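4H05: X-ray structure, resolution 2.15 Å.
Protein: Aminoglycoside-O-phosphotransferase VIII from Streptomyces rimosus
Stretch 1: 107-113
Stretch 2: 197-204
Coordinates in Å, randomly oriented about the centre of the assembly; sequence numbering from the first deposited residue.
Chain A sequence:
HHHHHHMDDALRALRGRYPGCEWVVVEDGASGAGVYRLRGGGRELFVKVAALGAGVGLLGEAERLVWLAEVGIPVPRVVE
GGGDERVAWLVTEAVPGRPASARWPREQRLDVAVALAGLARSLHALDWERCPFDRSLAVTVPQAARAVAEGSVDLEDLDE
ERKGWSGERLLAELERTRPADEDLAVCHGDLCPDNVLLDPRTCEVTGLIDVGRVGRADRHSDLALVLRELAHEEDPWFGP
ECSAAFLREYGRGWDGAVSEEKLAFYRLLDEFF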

ATOM      1  N   GLU A 107      -3.115 -24.912   3.125  1.00 41.29           N
ATOM      2  CA  GLU A 107      -2.289 -25.267   4.266  1.00 43.58           C
ATOM      3  C   GLU A 107      -1.270 -24.197   4.480  1.00 44.95           C
ATOM      4  O   GLU A 107      -0.402 -24.378   5.317  1.00 45.10           O
ATOM      5  N   GLN A 108      -1.272 -23.137   3.660  1.00 42.02           N
ATOM      6  CA  GLN A 108      -0.272 -22.074   3.842  1.00 39.44           C
ATOM      7  C   GLN A 108      -0.943 -20.746   4.270  1.00 37.11           C
ATOM      8  O   GLN A 108      -0.299 -19.853   4.802  1.00 42.09           O
ATOM      9  N   ARG A 109      -2.260 -20.665   4.121  1.00 38.34           N
ATOM     10  CA  ARG A 109      -2.989 -19.456   4.445  1.00 38.34           C
ATOM     11  C   ARG A 109      -2.713 -18.868   5.826  1.00 37.98           C
ATOM     12  O   ARG A 109      -2.486 -17.675   5.919  1.00 32.68           O
ATOM     13  N   LEU A 110      -2.666 -19.690   6.866  1.00 37.86           N
ATOM     14  CA  LEU A 110      -2.329 -19.196   8.205  1.00 36.62           C
ATOM     15  C   LEU A 110      -0.930 -18.663   8.234  1.00 39.78           C
ATOM     16  O   LEU A 110      -0.684 -17.625   8.816  1.00 40.31           O
ATOM     17  N   ASP A 111       0.010 -19.371   7.616  1.00 39.07           N
ATOM     18  CA  ASP A 111       1.366 -18.867   7.558  1.00 39.11           C
ATOM     19  C   ASP A 111       1.525 -17.461   6.893  1.00 32.37           C
ATOM     20  O   ASP A 111       2.415 -16.709   7.248  1.00 37.73           O
ATOM     21  N   VAL A 112       0.758 -17.203   5.847  1.00 33.90           N
ATOM     22  CA  VAL A 112       0.765 -15.887   5.147  1.00 32.69           C
ATOM     23  C   VAL A 112       0.268 -14.821   6.104  1.00 30.74           C
ATOM     24  O   VAL A 112       0.934 -13.779   6.328  1.00 27.23           O
ATOM     25  N   ALA A 113      -0.822 -15.160   6.770  1.00 32.05           N
ATOM     26  CA  ALA A 113      -1.395 -14.332   7.822  1.00 35.07           C
ATOM     27  C   ALA A 113      -0.372 -13.950   8.845  1.00 37.07           C
ATOM     28  O   ALA A 113      -0.286 -12.781   9.198  1.00 33.51           O
ATOM     29  N   LEU A 197       4.585  -9.423  -0.989  1.00 27.66           N
ATOM     30  CA  LEU A 197       4.906 -10.585  -1.752  1.00 29.34           C
ATOM     31  C   LEU A 197       5.725 -11.492  -0.844  1.00 26.90           C
ATOM     32  O   LEU A 197       6.390 -11.037   0.094  1.00 26.69           O
ATOM     33  N   LEU A 198       5.640 -12.771  -1.105  1.00 29.70           N
ATOM     34  CA  LEU A 198       6.288 -13.710  -0.284  1.00 28.52           C
ATOM     35  C   LEU A 198       6.800 -14.968  -1.017  1.00 26.79           C
ATOM     36  O   LEU A 198       6.381 -15.333  -2.130  1.00 27.59           O
ATOM     37  N   ASP A 199       7.741 -15.636  -0.393  1.00 27.50           N
ATOM     38  CA  ASP A 199       8.372 -16.780  -1.076  1.00 28.91           C
ATOM     39  C   ASP A 199       7.301 -17.903  -1.125  1.00 27.34           C
ATOM     40  O   ASP A 199       6.685 -18.170  -0.101  1.00 28.75           O
ATOM     41  N   PRO A 200       7.046 -18.521  -2.279  1.00 29.15           N
ATOM     42  CA  PRO A 200       5.960 -19.550  -2.295  1.00 33.54           C
ATOM     43  C   PRO A 200       6.253 -20.800  -1.453  1.00 36.00           C
ATOM     44  O   PRO A 200       5.323 -21.491  -1.019  1.00 38.17           O
ATOM     45  N   ARG A 201       7.514 -21.026  -1.114  1.00 36.38           N
ATOM     46  CA  ARG A 201       7.874 -22.168  -0.301  1.00 34.36           C
ATOM     47  C   ARG A 201       7.883 -21.849   1.148  1.00 38.18           C
ATOM     48  O   ARG A 201       7.359 -22.617   1.917  1.00 36.44           O
ATOM     49  N   THR A 202       8.459 -20.731   1.593  1.00 37.35           N
ATOM     50  CA  THR A 202       8.617 -20.586   3.057  1.00 34.76           C
ATOM     51  C   THR A 202       7.590 -19.616   3.642  1.00 35.95           C
ATOM     52  O   THR A 202       7.504 -19.463   4.841  1.00 35.45           O
ATOM     53  N   CYS A 203       6.849 -18.910   2.780  1.00 39.60           N
ATOM     54  CA  CYS A 203       6.090 -17.706   3.230  1.00 36.78           C
ATOM     55  C   CYS A 203       6.982 -16.587   3.856  1.00 37.55           C
ATOM     56  O   CYS A 203       6.462 -15.698   4.551  1.00 29.56           O
ATOM     57  N   GLU A 204       8.315 -16.587   3.622  1.00 30.89           N
ATOM     58  CA  GLU A 204       9.051 -15.438   4.071  1.00 27.98           C
ATOM     59  C   GLU A 204       8.529 -14.297   3.218  1.00 30.72           C
ATOM     60  O   GLU A 204       8.277 -14.481   2.044  1.00 30.06           O
TER

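The contact between these two stretches is small, burying 258 Å² in all. Helical residues Arg-109 to Ala-113 and the segment before them lie against the loop that follows the strand in stretch 2. The nearest CA atoms are those of Val-112 and Cys-203, 5.9 Å apart.

Glu-107 is exposed and stays out of reach of stretch 2.

Gln-108 points toward stretch 2. Its chi1 is m and its chi2 is t, so the chain extends and carries the terminal amide to the turn. There the amide meets backbone carbonyls: as modelled, OE1 of Gln-108 lies 3.0 Å from O of Pro-200. The amide is probably turned over in the model, so the identity of its two end atoms should be read with caution. With the group turned back, this approach may be a hydrogen bond. Pro-200 and Arg-201 point their CB atoms away and meet Gln-108 through their backbone carbonyls.

Arg-109 also points away, with chi1 m and the rest of the chain extended. Its guanidinium is hydrogen-bonded elsewhere in the structure. Leu-110, chi1 m, is out of reach and exposed.

Asp-111 points toward stretch 2 with chi1 m. Its contact is made through the methylene: CB of Asp-111 is 3.7 Å from SG of Cys-203. The carboxylate has no polar partner in stretch 2.

Val-112 is buried and its CA-to-CB bond points sideways, with chi1 t. Its two methyls reach different neighbours. CG2 of Val-112 packs on SG of Cys-203 at 4.0 Å, while CG1 of Val-112 meets CD1 of Leu-198 at the looser distance of 4.4 Å. Leu-198 points toward stretch 1, but both its chi angles lie between the usual wells. Ala-113 points its CB away.

Cys-203 is the centre of the packing. It is buried, points toward the helix with chi1 m, and has the largest covered area of any residue here. Its sulfur touches Gln-108, Asp-111 and Val-112, residues within about one turn of the chain.

The turn that presents this sulfur is held by its own bonds. OD2 of Asp-199 accepts from N of Arg-201 at 2.7 Å and from N of Thr-202 at 2.8 Å. N of Cys-203 donates to O of Asp-199 at 3.0 Å. The contact combines packing around the sulfur of Cys-203 with the approach of the Gln-108 amide to the loop carbonyls.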

ATOM      1  CB  GLU A 107      -1.492 -26.569   4.032  1.00 49.48           C
ATOM      2  CG  GLU A 107      -2.022 -27.523   2.967  1.00 55.09           C
ATOM      3  CD  GLU A 107      -1.712 -27.079   1.541  1.00 54.59           C
ATOM      4  OE1 GLU A 107      -2.508 -26.238   1.061  1.00 58.09           O
ATOM      5  OE2 GLU A 107      -0.716 -27.559   0.900  1.00 48.77           O
ATOM      6  CB  GLN A 108       0.594 -21.937   2.570  1.00 36.05           C
ATOM      7  CG  GLN A 108       1.744 -22.921   2.463  1.00 34.31           C
ATOM      8  CD  GLN A 108       2.655 -22.622   1.265  1.00 39.20           C
ATOM      9  OE1 GLN A 108       3.874 -22.640   1.374  1.00 40.26           O
ATOM     10  NE2 GLN A 108       2.064 -22.350   0.127  1.00 30.24           N
ATOM     11  CB  ARG A 109      -4.475 -19.676   4.232  1.00 36.53           C
ATOM     12  CG  ARG A 109      -4.699 -19.966   2.773  1.00 34.19           C
ATOM     13  CD  ARG A 109      -6.125 -20.336   2.482  1.00 35.13           C
ATOM     14  NE  ARG A 109      -6.273 -20.467   1.052  1.00 35.73           N
ATOM     15  CZ  ARG A 109      -7.361 -20.942   0.473  1.00 40.89           C
ATOM     16  NH1 ARG A 109      -8.406 -21.312   1.194  1.00 43.83           N
ATOM     17  NH2 ARG A 109      -7.399 -21.047  -0.830  1.00 47.45           N
ATOM     18  CB  LEU A 110      -2.503 -20.289   9.274  1.00 39.79           C
ATOM     19  CG  LEU A 110      -3.960 -20.490   9.739  1.00 42.94           C
ATOM     20  CD1 LEU A 110      -4.336 -21.956   9.774  1.00 45.24           C
ATOM     21  CD2 LEU A 110      -4.202 -19.882  11.105  1.00 43.90           C
ATOM     22  CB  ASP A 111       2.265 -19.865   6.809  1.00 35.47           C
ATOM     23  CG  ASP A 111       2.377 -21.205   7.540  1.00 43.55           C
ATOM     24  OD1 ASP A 111       2.374 -21.204   8.793  1.00 43.36           O
ATOM     25  OD2 ASP A 111       2.443 -22.245   6.847  1.00 47.35           O
ATOM     26  CB  VAL A 112      -0.057 -15.947   3.856  1.00 35.70           C
ATOM     27  CG1 VAL A 112      -0.104 -14.563   3.208  1.00 37.74           C
ATOM     28  CG2 VAL A 112       0.583 -16.962   2.904  1.00 32.51           C
ATOM     29  CB  ALA A 113      -2.569 -15.041   8.480  1.00 33.68           C
ATOM     30  CB  LEU A 197       5.702 -10.193  -2.989  1.00 29.96           C
ATOM     31  CG  LEU A 197       4.893  -9.710  -4.213  1.00 30.04           C
ATOM     32  CD1 LEU A 197       5.123  -8.250  -4.319  1.00 30.78           C
ATOM     33  CD2 LEU A 197       5.268 -10.299  -5.547  1.00 33.28           C
ATOM     34  CB  LEU A 198       5.395 -14.092   0.904  1.00 31.11           C
ATOM     35  CG  LEU A 198       4.053 -13.673   1.453  1.00 33.03           C
ATOM     36  CD1 LEU A 198       4.150 -13.449   2.961  1.00 33.30           C
ATOM     37  CD2 LEU A 198       3.285 -12.602   0.673  1.00 30.61           C
ATOM     38  CB  ASP A 199       9.614 -17.174  -0.265  1.00 32.22           C
ATOM     39  CG  ASP A 199      10.269 -18.441  -0.768  1.00 34.17           C
ATOM     40  OD1 ASP A 199      11.313 -18.331  -1.379  1.00 37.88           O
ATOM     41  OD2 ASP A 199       9.700 -19.504  -0.587  1.00 28.42           O
ATOM     42  CB  PRO A 200       5.766 -19.917  -3.780  1.00 33.30           C
ATOM     43  CG  PRO A 200       6.635 -18.974  -4.554  1.00 36.93           C
ATOM     44  CD  PRO A 200       7.470 -18.109  -3.631  1.00 32.38           C
ATOM     45  CB  ARG A 201       9.236 -22.653  -0.746  1.00 40.10           C
ATOM     46  CG  ARG A 201       9.667 -24.002  -0.203  1.00 45.21           C
ATOM     47  CD  ARG A 201      11.171 -24.185  -0.470  1.00 45.13           C
ATOM     48  NE  ARG A 201      11.707 -24.588   0.796  1.00 53.53           N
ATOM     49  CZ  ARG A 201      12.739 -24.065   1.452  1.00 48.82           C
ATOM     50  NH1 ARG A 201      13.523 -23.137   0.931  1.00 50.45           N
ATOM     51  NH2 ARG A 201      13.035 -24.574   2.650  1.00 49.24           N
ATOM     52  CB  THR A 202      10.013 -20.032   3.390  1.00 33.55           C
ATOM     53  OG1 THR A 202      10.175 -18.756   2.731  1.00 29.70           O
ATOM     54  CG2 THR A 202      11.102 -21.017   2.899  1.00 31.30           C
ATOM     55  CB  CYS A 203       4.942 -18.098   4.196  1.00 36.86           C
ATOM     56  SG  CYS A 203       3.802 -19.297   3.454  1.00 39.70           S
ATOM     57  CB  GLU A 204      10.530 -15.562   3.845  1.00 27.88           C
ATOM     58  CG  GLU A 204      11.396 -14.425   4.388  1.00 27.00           C
ATOM     59  CD  GLU A 204      12.876 -14.813   4.381  1.00 27.78           C
ATOM     60  OE1 GLU A 204      13.251 -15.932   4.001  1.00 32.76           O
ATOM     61  OE2 GLU A 204      13.711 -14.012   4.758  1.00 28.55           O
TER